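Local coordinates for HD domain protein (Enterococcus faecalis, PDB 4LRL), which probably hydrolyses deoxyribonucleoside triphosphates to nucleoside and triphosphate, as an HD-domain enzyme under allosteric control by bound nucleotides, at residues 54-57 / 58-62; 103-106 / 107-111; 184-188 / 189-193; 267-270 / 271-274. All blocks are in the same frame, centred on the assembly; numbering follows the deposited sequence.

Contact 1 (54-57 / 58-62); sequences VILD and LINSA. With DGT (2'-deoxyguanosine-5'-triphosphate), chain O.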
loop_
_atom_site.group_PDB
_atom_site.type_symbol
_atom_site.label_atom_id
_atom_site.label_comp_id
_atom_site.label_asym_id
_atom_site.label_seq_id
_atom_site.Cartn_x
_atom_site.Cartn_y
_atom_site.Cartn_z
ATOM N N VAL C 54 -16.336 -31.264 1.354
ATOM C CA VAL C 54 -17.016 -30.906 2.594
ATOM C C VAL C 54 -17.025 -29.383 2.800
ATOM O O VAL C 54 -18.054 -28.806 3.164
ATOM C CB VAL C 54 -16.372 -31.614 3.815
ATOM C CG1 VAL C 54 -16.904 -31.055 5.129
ATOM C CG2 VAL C 54 -16.607 -33.113 3.743
ATOM N N ILE C 55 -15.877 -28.747 2.553
ATOM C CA ILE C 55 -15.723 -27.307 2.719
ATOM C C ILE C 55 -16.570 -26.550 1.691
ATOM O O ILE C 55 -17.274 -25.607 2.051
ATOM C CB ILE C 55 -14.231 -26.878 2.644
ATOM C CG1 ILE C 55 -13.401 -27.588 3.728
ATOM C CG2 ILE C 55 -14.087 -25.348 2.713
ATOM C CD1 ILE C 55 -13.848 -27.342 5.173
ATOM N N LEU C 56 -16.516 -26.977 0.428
ATOM C CA LEU C 56 -17.317 -26.345 -0.612
ATOM C C LEU C 56 -18.807 -26.419 -0.276
ATOM O O LEU C 56 -19.533 -25.425 -0.410
ATOM C CB LEU C 56 -17.044 -26.960 -1.984
ATOM C CG LEU C 56 -17.842 -26.325 -3.137
ATOM C CD1 LEU C 56 -17.482 -24.858 -3.322
ATOM C CD2 LEU C 56 -17.664 -27.085 -4.427
ATOM N N ASP C 57 -19.242 -27.597 0.172
ATOM C CA ASP C 57 -20.635 -27.807 0.574
ATOM C C ASP C 57 -21.028 -26.933 1.766
ATOM O O ASP C 57 -22.140 -26.401 1.811
ATOM C CB ASP C 57 -20.898 -29.279 0.902
ATOM C CG ASP C 57 -20.901 -30.169 -0.325
ATOM O OD1 ASP C 57 -21.005 -29.652 -1.459
ATOM O OD2 ASP C 57 -20.809 -31.397 -0.148
ATOM N N LEU C 58 -20.123 -26.790 2.729
ATOM C CA LEU C 58 -20.406 -25.952 3.893
ATOM C C LEU C 58 -20.566 -24.493 3.486
ATOM O O LEU C 58 -21.499 -23.825 3.937
ATOM C CB LEU C 58 -19.341 -26.115 4.980
ATOM C CG LEU C 58 -19.412 -27.395 5.829
ATOM C CD1 LEU C 58 -18.193 -27.484 6.744
ATOM C CD2 LEU C 58 -20.703 -27.496 6.648
ATOM N N ILE C 59 -19.670 -24.014 2.616
ATOM C CA ILE C 59 -19.734 -22.652 2.088
ATOM C C ILE C 59 -21.055 -22.415 1.377
ATOM O O ILE C 59 -21.681 -21.379 1.543
ATOM C CB ILE C 59 -18.551 -22.363 1.120
ATOM C CG1 ILE C 59 -17.236 -22.314 1.910
ATOM C CG2 ILE C 59 -18.795 -21.068 0.313
ATOM C CD1 ILE C 59 -15.985 -22.278 1.068
ATOM N N ASN C 60 -21.474 -23.409 0.601
ATOM C CA ASN C 60 -22.687 -23.334 -0.191
ATOM C C ASN C 60 -23.970 -23.516 0.615
ATOM O O ASN C 60 -25.060 -23.242 0.101
ATOM C CB ASN C 60 -22.630 -24.350 -1.338
ATOM C CG ASN C 60 -21.776 -23.872 -2.498
ATOM O OD1 ASN C 60 -21.496 -22.677 -2.637
ATOM N ND2 ASN C 60 -21.368 -24.808 -3.351
ATOM N N SER C 61 -23.834 -23.970 1.865
ATOM C CA SER C 61 -24.983 -24.290 2.723
ATOM C C SER C 61 -25.777 -23.041 3.134
ATOM O O SER C 61 -25.219 -21.947 3.195
ATOM C CB SER C 61 -24.529 -25.050 3.974
ATOM O OG SER C 61 -24.012 -24.156 4.948
ATOM N N ALA C 62 -27.064 -23.228 3.437
ATOM C CA ALA C 62 -27.994 -22.130 3.725
ATOM C C ALA C 62 -27.569 -21.241 4.890
ATOM O O ALA C 62 -27.721 -20.022 4.832
ATOM C CB ALA C 62 -29.396 -22.678 3.975
HETATM P PG DGT O . -19.132 -25.110 -10.473
HETATM O O1G DGT O . -20.285 -26.071 -10.686
HETATM O O2G DGT O . -18.676 -24.977 -9.038
HETATM O O3G DGT O . -18.013 -25.299 -11.479
HETATM O O3B DGT O . -19.784 -23.670 -10.798
HETATM P PB DGT O . -18.875 -22.412 -11.233
HETATM O O1B DGT O . -17.458 -22.634 -10.770
HETATM O O2B DGT O . -19.144 -22.124 -12.693
HETATM O O3A DGT O . -19.557 -21.204 -10.399
HETATM P PA DGT O . -19.637 -21.129 -8.793
HETATM O O1A DGT O . -18.906 -22.264 -8.147
HETATM O O2A DGT O . -21.072 -20.881 -8.402
HETATM O "O5'" DGT O . -18.805 -19.781 -8.504
HETATM C "C5'" DGT O . -17.586 -19.513 -9.201
HETATM C "C4'" DGT O . -16.931 -18.247 -8.663
HETATM O "O4'" DGT O . -17.725 -17.675 -7.624
HETATM C "C3'" DGT O . -15.571 -18.555 -8.055
HETATM O "O3'" DGT O . -14.598 -17.640 -8.590
HETATM C "C2'" DGT O . -15.730 -18.352 -6.557
HETATM C "C1'" DGT O . -16.899 -17.380 -6.495
HETATM N N9 DGT O . -17.707 -17.442 -5.249
HETATM C C8 DGT O . -17.846 -16.429 -4.380
HETATM N N7 DGT O . -18.656 -16.763 -3.347
HETATM C C5 DGT O . -19.051 -18.023 -3.558
HETATM C C6 DGT O . -19.915 -18.984 -2.848
HETATM O O6 DGT O . -20.474 -18.650 -1.781
HETATM N N1 DGT O . -20.073 -20.200 -3.391
HETATM C C2 DGT O . -19.477 -20.567 -4.548
HETATM N N2 DGT O . -19.685 -21.811 -5.032
HETATM N N3 DGT O . -18.671 -19.729 -5.255
HETATM C C4 DGT O . -18.425 -18.469 -4.811
HETATM O O HOH W 1 -21.842 -27.510 -2.856
#

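Contact 2 (103-106 / 107-111); sequences EIFQ and RNYSV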
loop_
_atom_site.group_PDB
_atom_site.type_symbol
_atom_site.label_atom_id
_atom_site.label_comp_id
_atom_site.label_asym_id
_atom_site.label_seq_id
_atom_site.Cartn_x
_atom_site.Cartn_y
_atom_site.Cartn_z
ATOM N N GLU C 103 -1.293 -26.206 6.546
ATOM C CA GLU C 103 -0.389 -26.517 5.452
ATOM C C GLU C 103 1.069 -26.419 5.917
ATOM O O GLU C 103 1.855 -27.341 5.707
ATOM C CB GLU C 103 -0.663 -25.565 4.280
ATOM C CG GLU C 103 0.019 -25.941 2.988
ATOM C CD GLU C 103 -0.676 -27.065 2.228
ATOM O OE1 GLU C 103 -1.907 -27.227 2.358
ATOM O OE2 GLU C 103 0.016 -27.782 1.477
ATOM N N ILE C 104 1.401 -25.305 6.568
ATOM C CA ILE C 104 2.729 -25.077 7.142
ATOM C C ILE C 104 3.045 -26.107 8.234
ATOM O O ILE C 104 4.144 -26.661 8.280
ATOM C CB ILE C 104 2.838 -23.624 7.691
ATOM C CG1 ILE C 104 2.889 -22.622 6.529
ATOM C CG2 ILE C 104 4.057 -23.444 8.581
ATOM C CD1 ILE C 104 2.458 -21.198 6.905
ATOM N N PHE C 105 2.065 -26.366 9.095
ATOM C CA PHE C 105 2.208 -27.328 10.188
ATOM C C PHE C 105 2.510 -28.709 9.638
ATOM O O PHE C 105 3.365 -29.424 10.174
ATOM C CB PHE C 105 0.929 -27.379 11.025
ATOM C CG PHE C 105 0.865 -26.353 12.133
ATOM C CD1 PHE C 105 -0.044 -26.511 13.180
ATOM C CD2 PHE C 105 1.715 -25.242 12.146
ATOM C CE1 PHE C 105 -0.124 -25.579 14.217
ATOM C CE2 PHE C 105 1.648 -24.300 13.177
ATOM C CZ PHE C 105 0.722 -24.472 14.220
ATOM N N GLN C 106 1.810 -29.082 8.566
ATOM C CA GLN C 106 1.959 -30.421 8.005
ATOM C C GLN C 106 3.316 -30.621 7.340
ATOM O O GLN C 106 3.958 -31.649 7.554
ATOM C CB GLN C 106 0.797 -30.779 7.060
ATOM C CG GLN C 106 0.940 -32.116 6.293
ATOM C CD GLN C 106 1.290 -33.328 7.176
ATOM O OE1 GLN C 106 1.001 -33.359 8.378
ATOM N NE2 GLN C 106 1.915 -34.335 6.569
ATOM N N ARG C 107 3.776 -29.639 6.571
ATOM C CA ARG C 107 5.033 -29.836 5.837
ATOM C C ARG C 107 6.327 -29.562 6.629
ATOM O O ARG C 107 7.406 -29.954 6.197
ATOM C CB ARG C 107 5.014 -29.130 4.468
ATOM C CG ARG C 107 5.573 -27.725 4.434
ATOM C CD ARG C 107 5.629 -27.201 2.995
ATOM N NE ARG C 107 4.296 -27.016 2.407
ATOM C CZ ARG C 107 3.856 -25.885 1.854
ATOM N NH1 ARG C 107 2.631 -25.838 1.343
ATOM N NH2 ARG C 107 4.632 -24.805 1.795
ATOM N N ASN C 108 6.218 -28.915 7.787
ATOM C CA ASN C 108 7.402 -28.567 8.578
ATOM C C ASN C 108 7.406 -29.149 9.991
ATOM O O ASN C 108 8.469 -29.388 10.571
ATOM C CB ASN C 108 7.587 -27.046 8.639
ATOM C CG ASN C 108 7.818 -26.427 7.274
ATOM O OD1 ASN C 108 8.860 -26.619 6.652
ATOM N ND2 ASN C 108 6.840 -25.679 6.804
ATOM N N TYR C 109 6.218 -29.377 10.545
ATOM C CA TYR C 109 6.111 -29.804 11.938
ATOM C C TYR C 109 5.143 -30.962 12.140
ATOM O O TYR C 109 4.402 -30.986 13.121
ATOM C CB TYR C 109 5.694 -28.625 12.820
ATOM C CG TYR C 109 6.469 -27.357 12.576
ATOM C CD1 TYR C 109 5.890 -26.293 11.895
ATOM C CD2 TYR C 109 7.782 -27.222 13.022
ATOM C CE1 TYR C 109 6.594 -25.117 11.659
ATOM C CE2 TYR C 109 8.500 -26.055 12.786
ATOM C CZ TYR C 109 7.894 -25.007 12.101
ATOM O OH TYR C 109 8.592 -23.851 11.874
ATOM N N SER C 110 5.139 -31.911 11.211
ATOM C CA SER C 110 4.246 -33.065 11.308
ATOM C C SER C 110 4.656 -33.952 12.489
ATOM O O SER C 110 5.778 -33.839 13.003
ATOM C CB SER C 110 4.261 -33.869 10.008
ATOM O OG SER C 110 5.394 -34.720 9.948
ATOM N N VAL C 111 3.744 -34.821 12.920
ATOM C CA VAL C 111 4.041 -35.782 13.986
ATOM C C VAL C 111 5.159 -36.736 13.553
ATOM O O VAL C 111 5.951 -37.184 14.383
ATOM C CB VAL C 111 2.773 -36.544 14.459
ATOM C CG1 VAL C 111 3.135 -37.741 15.336
ATOM C CG2 VAL C 111 1.853 -35.601 15.220
#

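Contact 3 (184-188 / 189-193); sequences ASVIT and KQYPN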
loop_
_atom_site.group_PDB
_atom_site.type_symbol
_atom_site.label_atom_id
_atom_site.label_comp_id
_atom_site.label_asym_id
_atom_site.label_seq_id
_atom_site.Cartn_x
_atom_site.Cartn_y
_atom_site.Cartn_z
ATOM N N ALA C 184 -18.432 -28.933 16.994
ATOM C CA ALA C 184 -18.992 -28.039 17.997
ATOM C C ALA C 184 -18.072 -27.913 19.204
ATOM O O ALA C 184 -17.921 -26.823 19.759
ATOM C CB ALA C 184 -20.380 -28.518 18.420
ATOM N N SER C 185 -17.448 -29.029 19.589
ATOM C CA SER C 185 -16.506 -29.076 20.710
ATOM C C SER C 185 -15.233 -28.254 20.503
ATOM O O SER C 185 -14.596 -27.843 21.481
ATOM C CB SER C 185 -16.136 -30.529 21.041
ATOM O OG SER C 185 -15.307 -31.105 20.042
ATOM N N VAL C 186 -14.857 -28.023 19.246
ATOM C CA VAL C 186 -13.710 -27.167 18.944
ATOM C C VAL C 186 -14.071 -25.734 19.296
ATOM O O VAL C 186 -13.274 -25.012 19.889
ATOM C CB VAL C 186 -13.264 -27.242 17.451
ATOM C CG1 VAL C 186 -12.109 -26.275 17.185
ATOM C CG2 VAL C 186 -12.845 -28.642 17.084
ATOM N N ILE C 187 -15.286 -25.345 18.926
ATOM C CA ILE C 187 -15.788 -24.001 19.162
ATOM C C ILE C 187 -16.034 -23.747 20.651
ATOM O O ILE C 187 -15.745 -22.665 21.149
ATOM C CB ILE C 187 -17.047 -23.725 18.287
ATOM C CG1 ILE C 187 -16.612 -23.500 16.838
ATOM C CG2 ILE C 187 -17.814 -22.505 18.772
ATOM C CD1 ILE C 187 -17.544 -24.079 15.829
ATOM N N THR C 188 -16.541 -24.751 21.362
ATOM C CA THR C 188 -16.759 -24.623 22.795
ATOM C C THR C 188 -15.452 -24.837 23.556
ATOM O O THR C 188 -15.406 -24.697 24.782
ATOM C CB THR C 188 -17.828 -25.610 23.317
ATOM O OG1 THR C 188 -17.334 -26.951 23.230
ATOM C CG2 THR C 188 -19.119 -25.481 22.525
ATOM N N LYS C 189 -14.400 -25.194 22.816
ATOM C CA LYS C 189 -13.034 -25.318 23.347
ATOM C C LYS C 189 -12.886 -26.542 24.249
ATOM O O LYS C 189 -12.023 -26.583 25.131
ATOM C CB LYS C 189 -12.597 -24.038 24.079
ATOM C CG LYS C 189 -12.784 -22.747 23.271
ATOM C CD LYS C 189 -12.457 -21.508 24.101
ATOM C CE LYS C 189 -10.956 -21.204 24.061
ATOM N NZ LYS C 189 -10.471 -20.476 25.272
ATOM N N GLN C 190 -13.725 -27.544 24.015
ATOM C CA GLN C 190 -13.697 -28.751 24.822
ATOM C C GLN C 190 -12.982 -29.901 24.120
ATOM O O GLN C 190 -12.610 -30.889 24.752
ATOM C CB GLN C 190 -15.116 -29.143 25.245
ATOM C CG GLN C 190 -15.712 -28.197 26.292
ATOM C CD GLN C 190 -17.198 -28.429 26.532
ATOM O OE1 GLN C 190 -18.027 -28.167 25.659
ATOM N NE2 GLN C 190 -17.539 -28.909 27.723
ATOM N N TYR C 191 -12.774 -29.751 22.816
ATOM C CA TYR C 191 -12.029 -30.731 22.006
ATOM C C TYR C 191 -10.624 -31.003 22.577
ATOM O O TYR C 191 -9.929 -30.062 22.971
ATOM C CB TYR C 191 -11.946 -30.232 20.554
ATOM C CG TYR C 191 -11.503 -31.283 19.562
ATOM C CD1 TYR C 191 -12.332 -32.360 19.244
ATOM C CD2 TYR C 191 -10.261 -31.199 18.933
ATOM C CE1 TYR C 191 -11.937 -33.319 18.334
ATOM C CE2 TYR C 191 -9.859 -32.153 18.017
ATOM C CZ TYR C 191 -10.701 -33.207 17.721
ATOM O OH TYR C 191 -10.311 -34.164 16.824
ATOM N N PRO C 192 -10.200 -32.286 22.617
ATOM C CA PRO C 192 -8.981 -32.656 23.358
ATOM C C PRO C 192 -7.639 -32.182 22.778
ATOM O O PRO C 192 -6.641 -32.171 23.500
ATOM C CB PRO C 192 -9.032 -34.196 23.385
ATOM C CG PRO C 192 -10.407 -34.566 22.927
ATOM C CD PRO C 192 -10.834 -33.471 22.018
ATOM N N ASN C 193 -7.605 -31.805 21.506
ATOM C CA ASN C 193 -6.367 -31.370 20.867
ATOM C C ASN C 193 -6.171 -29.849 20.959
ATOM O O ASN C 193 -6.826 -29.086 20.228
ATOM C CB ASN C 193 -6.339 -31.849 19.409
ATOM C CG ASN C 193 -4.953 -31.789 18.786
ATOM O OD1 ASN C 193 -4.074 -31.048 19.240
ATOM N ND2 ASN C 193 -4.757 -32.562 17.722
#

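Contact 4 (267-270 / 271-274); sequences YFHP and VSRG. With TTP (thymidine-5'-triphosphate), chain S; DGT (2'-deoxyguanosine-5'-triphosphate), chain R.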
loop_
_atom_site.group_PDB
_atom_site.type_symbol
_atom_site.label_atom_id
_atom_site.label_comp_id
_atom_site.label_asym_id
_atom_site.label_seq_id
_atom_site.Cartn_x
_atom_site.Cartn_y
_atom_site.Cartn_z
ATOM N N TYR C 267 -13.007 0.009 16.968
ATOM C CA TYR C 267 -14.043 -0.690 17.720
ATOM C C TYR C 267 -14.644 0.152 18.844
ATOM O O TYR C 267 -15.836 0.037 19.119
ATOM C CB TYR C 267 -13.546 -2.054 18.256
ATOM C CG TYR C 267 -12.929 -2.970 17.196
ATOM C CD1 TYR C 267 -11.834 -3.775 17.498
ATOM C CD2 TYR C 267 -13.430 -3.016 15.894
ATOM C CE1 TYR C 267 -11.262 -4.607 16.541
ATOM C CE2 TYR C 267 -12.854 -3.840 14.929
ATOM C CZ TYR C 267 -11.770 -4.633 15.266
ATOM O OH TYR C 267 -11.192 -5.452 14.317
ATOM N N PHE C 268 -13.830 0.998 19.473
ATOM C CA PHE C 268 -14.283 1.784 20.620
ATOM C C PHE C 268 -14.788 3.175 20.235
ATOM O O PHE C 268 -15.086 3.980 21.118
ATOM C CB PHE C 268 -13.176 1.929 21.673
ATOM C CG PHE C 268 -12.746 0.626 22.317
ATOM C CD1 PHE C 268 -13.463 -0.555 22.120
ATOM C CD2 PHE C 268 -11.629 0.597 23.154
ATOM C CE1 PHE C 268 -13.069 -1.744 22.734
ATOM C CE2 PHE C 268 -11.227 -0.585 23.775
ATOM C CZ PHE C 268 -11.949 -1.760 23.557
ATOM N N HIS C 269 -14.886 3.457 18.931
ATOM C CA HIS C 269 -15.242 4.796 18.461
ATOM C C HIS C 269 -16.585 5.267 19.007
ATOM O O HIS C 269 -17.593 4.567 18.866
ATOM C CB HIS C 269 -15.249 4.894 16.937
ATOM C CG HIS C 269 -15.091 6.296 16.439
ATOM N ND1 HIS C 269 -16.100 7.232 16.514
ATOM C CD2 HIS C 269 -14.025 6.936 15.901
ATOM C CE1 HIS C 269 -15.666 8.386 16.035
ATOM N NE2 HIS C 269 -14.410 8.231 15.652
ATOM N N PRO C 270 -16.599 6.459 19.631
ATOM C CA PRO C 270 -17.818 7.025 20.250
ATOM C C PRO C 270 -19.003 7.211 19.296
ATOM O O PRO C 270 -20.143 6.992 19.686
ATOM C CB PRO C 270 -17.354 8.382 20.782
ATOM C CG PRO C 270 -15.848 8.253 20.923
ATOM C CD PRO C 270 -15.406 7.298 19.865
ATOM N N VAL C 271 -18.751 7.629 18.059
ATOM C CA VAL C 271 -19.859 7.892 17.148
ATOM C C VAL C 271 -20.541 6.567 16.787
ATOM O O VAL C 271 -21.764 6.473 16.802
ATOM C CB VAL C 271 -19.409 8.688 15.918
ATOM C CG1 VAL C 271 -20.530 8.826 14.920
ATOM C CG2 VAL C 271 -18.905 10.063 16.341
ATOM N N SER C 272 -19.749 5.533 16.523
ATOM C CA SER C 272 -20.302 4.205 16.246
ATOM C C SER C 272 -21.110 3.693 17.424
ATOM O O SER C 272 -22.193 3.122 17.244
ATOM C CB SER C 272 -19.191 3.209 15.926
ATOM O OG SER C 272 -18.360 3.742 14.922
ATOM N N ARG C 273 -20.574 3.884 18.624
ATOM C CA ARG C 273 -21.278 3.493 19.827
ATOM C C ARG C 273 -22.548 4.329 20.070
ATOM O O ARG C 273 -23.518 3.831 20.649
ATOM C CB ARG C 273 -20.346 3.531 21.027
ATOM C CG ARG C 273 -19.296 2.420 21.014
ATOM C CD ARG C 273 -18.768 2.240 22.409
ATOM N NE ARG C 273 -17.649 3.126 22.677
ATOM C CZ ARG C 273 -17.305 3.574 23.881
ATOM N NH1 ARG C 273 -18.005 3.244 24.963
ATOM N NH2 ARG C 273 -16.253 4.373 23.993
ATOM N N GLY C 274 -22.538 5.579 19.611
ATOM C CA GLY C 274 -23.729 6.424 19.602
ATOM C C GLY C 274 -24.869 5.845 18.783
ATOM O O GLY C 274 -26.032 5.908 19.190
HETATM P PA TTP S . -13.493 11.820 13.687
HETATM O O1A TTP S . -14.588 12.729 13.193
HETATM O O2A TTP S . -13.795 10.826 14.775
HETATM O O3A TTP S . -12.195 12.665 14.163
HETATM P PB TTP S . -11.513 13.964 13.453
HETATM O O1B TTP S . -11.355 13.694 11.974
HETATM O O2B TTP S . -10.238 14.266 14.211
HETATM O O3B TTP S . -12.556 15.209 13.624
HETATM P PG TTP S . -13.773 15.398 14.700
HETATM O O1G TTP S . -13.916 16.908 14.780
HETATM O O2G TTP S . -13.291 14.743 15.984
HETATM O O3G TTP S . -14.997 14.751 14.093
HETATM O "O5'" TTP S . -12.948 10.993 12.425
HETATM C "C5'" TTP S . -13.347 11.272 11.082
HETATM C "C4'" TTP S . -12.948 10.106 10.188
HETATM O "O4'" TTP S . -11.609 9.707 10.506
HETATM C "C3'" TTP S . -13.852 8.905 10.412
HETATM O "O3'" TTP S . -14.264 8.322 9.179
HETATM C "C2'" TTP S . -12.990 7.888 11.123
HETATM C "C1'" TTP S . -11.563 8.313 10.813
HETATM N N1 TTP S . -10.701 8.032 11.964
HETATM C C2 TTP S . -9.499 7.269 11.801
HETATM O O2 TTP S . -9.156 6.837 10.671
HETATM N N3 TTP S . -8.719 7.014 12.874
HETATM C C4 TTP S . -9.068 7.468 14.095
HETATM O O4 TTP S . -8.321 7.211 15.067
HETATM C C5 TTP S . -10.246 8.217 14.278
HETATM C C5M TTP S . -10.664 8.740 15.636
HETATM C C6 TTP S . -11.057 8.486 13.182
HETATM P PG DGT R . -19.430 17.093 14.521
HETATM O O1G DGT R . -17.915 17.199 14.489
HETATM O O2G DGT R . -20.082 18.000 15.555
HETATM O O3G DGT R . -20.086 17.120 13.149
HETATM O O3B DGT R . -19.803 15.616 15.065
HETATM P PB DGT R . -18.743 14.422 15.155
HETATM O O1B DGT R . -18.410 14.185 16.604
HETATM O O2B DGT R . -17.638 14.638 14.152
HETATM O O3A DGT R . -19.624 13.177 14.658
HETATM P PA DGT R . -20.071 12.883 13.146
HETATM O O1A DGT R . -21.482 12.370 13.222
HETATM O O2A DGT R . -19.759 13.991 12.194
HETATM O "O5'" DGT R . -19.158 11.611 12.756
HETATM C "C5'" DGT R . -17.755 11.549 12.990
HETATM C "C4'" DGT R . -17.037 11.029 11.746
HETATM O "O4'" DGT R . -17.716 9.932 11.113
HETATM C "C3'" DGT R . -16.984 12.099 10.666
HETATM O "O3'" DGT R . -15.992 13.106 10.936
HETATM C "C2'" DGT R . -16.753 11.284 9.399
HETATM C "C1'" DGT R . -17.361 9.918 9.722
HETATM N N9 DGT R . -18.549 9.621 8.884
HETATM C C8 DGT R . -18.717 8.503 8.148
HETATM N N7 DGT R . -19.908 8.504 7.489
HETATM C C5 DGT R . -20.527 9.654 7.812
HETATM C C6 DGT R . -21.814 10.320 7.464
HETATM O O6 DGT R . -22.660 9.807 6.706
HETATM N N1 DGT R . -22.079 11.502 8.004
HETATM C C2 DGT R . -21.230 12.130 8.826
HETATM N N2 DGT R . -21.609 13.331 9.306
HETATM N N3 DGT R . -20.036 11.596 9.202
HETATM C C4 DGT R . -19.632 10.382 8.727
#

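Contact 1 (54-57 / 58-62)
The C-terminal end of helix 53-60 forms one wall of a dGTP pocket, and its last turns pair Leu56 with Asn60, Ile55 with Ile59 and Val54 with Leu58. Asn60 reads the guanine: its single side-chain oxygen OD1 accepts from N1 of the dGTP at 3.0 Å and from N2 at 3.1 Å, a bifurcated bond to the Watson-Crick edge of the base. The amide is fixed from its other end as well. A water takes a hydrogen from Asn60 ND2 and gives one to Asp57 OD1, 2.7 Å away, and Asp57 is itself tied through OD2 to Tyr29. Leu56, its CG anti to the backbone N (chi1 -179°), slants across the amide, with CG 3.8 Å from Asn60 ND2, and its CD1 reaches toward N2 of the nucleotide. Ile59 puts a methyl against the base, CG2 lying 3.6 Å from O6 of the dGTP.

The inner side of the helix is plain packing. Ile55 CG2 meets Ile59 CD1 at 4.0 Å, facing helix 87-108, while Val54 and Leu58 run side by side toward helices 124-133 and 167-175. Past the last turn, Ser61 folds OG back onto Leu58 O (2.7 Å), which also accepts from Ser61 N, and Ser61 stands as N-cap of helix 62-65. Lys38, Gln65 and Arg68 of the same chain, with Arg350 and Lys354 of the second subunit, bind the same nucleotide: this is a guanine-recognising site built between two subunits, consistent with the allosteric control of this enzyme by nucleotides.

Contact 2 (103-106 / 107-111)
The Tyr109 ring carries Asn108 CB over one face, offset toward the rim, while Phe105 CA lies at its edge near the ring plane. Phe105 and Tyr109 touch through CD2 and CD1, 4.3 Å apart, meeting obliquely, and Pro237 of strand 235-238 touches both side chains. The third flat group is the guanidinium of Arg107, which has Glu103 OE2 at its edge and in its plane. Here NH1 gives a salt bridge of 3.3 Å to OE2, using the anti side of the carboxylate, and the two planes stand 65° apart. A bend at chi2 of Glu103 (79°) and another at chi3 of Arg107 bring the two chains slantwise across each other, one helical turn apart.

The contact sits at the C-terminal end of helix 87-108. Arg107 N still bonds to Glu103 O in the regular helical way. One residue on, Ile104 O is taken by Asn108 ND2 at 3.2 Å, in the carbonyl plane on a lone pair, and more weakly by Asn108 N; the Asn108 side chain thus folds back on the helix end. Tyr109 N reaches Phe105 O at 2.9 Å from above the carbonyl plane, as Tyr109 leaves helical geometry. Ser110 then brings CB to 3.3 Å from Gln106 O and stands as N-cap of helix 111-114.

Glu103 OE1 has a second, long and weak partner in Arg124, and Arg107 comes close to Arg107 of the third subunit. With its carboxylate shared and met on the anti side, the Glu103-Arg107 pair is probably a modest link at the surface, and may partly offset the like charges facing each other between subunits.

Contact 3 (184-188 / 189-193)
Lys189, Thr188 and Tyr191 bury the most surface where helix 179-187 runs into the loop before helix 194-200. Lys189 makes the turn: its positive phi (72°) marks it as the C-prime residue of a Schellman motif. Gln190 N reaches back to Ser185 O at 2.7 Å, and Lys189 N bonds weakly to Val186 O. Beyond its CB the lysine chain leads off toward Val197 of helix 194-200.

Thr188 fixes the polar side of the turn. Its OG1 sits between the backbone N and the carbonyl carbon (chi1 68°), which turns the hydroxyl toward Gln190, and it donates to Gln190 OE1 at 2.8 Å, in the carbonyl plane on a lone pair. The glutamine chain, extended beyond CG, comes slantwise across to meet it.

Tyr191 turns back against the last turn of the helix. Its N gives Ser185 O a second bond, 3.0 Å, from well above the carbonyl plane, whereas Gln190 N lies almost in line with the C=O. Along the ring, Ser185 OG sits at the edge, 3.3 Å from CD1, though that hydroxyl is bonded to Lys182 O. Val186 CG2 lies 3.9 Å from Tyr191 CG, the two side chains running the same way, and Pro192 CD rests over one ring face. The phenol end is held by Glu123, which also binds Asn193, the N-cap of helix 194-200.

Two backbone donors therefore converge on one carbonyl, Ser185 O, which binds the outgoing chain to the helix end, while the tyrosine places an apolar ring beside Val186 and a polar tip on a carboxylate.

Contact 4 (267-270 / 271-274)
His269 and Val271 lie side by side and point the same way, the imidazole set edge-on to its two partners. At one edge ND1 accepts from Val271 N at 3.1 Å, in the ring plane; at another NE2 donates to O2A of the thymidine triphosphate at 2.8 Å. With ND1 accepting, NE2 is the nitrogen that carries the proton given to the alpha phosphate. CG lies anti to the backbone N (chi1 -158°), which carries the ring alongside Val271, whose CG2 comes within 3.7 Å of CE1. The same methyl is 3.6 Å from O3A of the neighbouring dGTP, so this short piece borders both nucleotides.

His269 is the N-cap of helix 270-291, its ND1 taking the first backbone N-H of the helix, that of Val271, since Pro270 has none. The helix proper follows with Arg273 N bonded to His269 O, and Gly274 N to Pro270 O at 2.8 Å.

Arg273 lies on the other side of the turn. Its chain bends at chi3 (-88°) and presents the guanidinium edge to the carbonyl of Phe268: NE and NH2 both grip that one oxygen, each at 3.1 Å, with NE approaching from above the carbonyl plane. NH2 also forms a salt bridge to Asp439, which ties the linker between helices 249-267 and 270-291 to that carboxylate. Ser272 OG is bonded to Thr79, another residue of the thymidine triphosphate pocket.

Contacts 1 and 4 are the two that touch nucleotide, and they lie on opposite sides of the chain's centre, their centres about 34 Å apart. They are nevertheless two halves of one kind of site: the dGTP whose guanine is read in contact 1 is also held by Arg350 and Lys354 of the second subunit, while the dGTP beside contact 4 is bound by Asn60 of that subunit. Contacts 2 and 3 share the HD-domain range, with nearest atoms about 8 Å apart, and touch no nucleotide. Contact 3 lies near the metal centre, the Ile187 side chain being about 10 Å from the nickel ion held by His90, His134, Asp135 and Asp207.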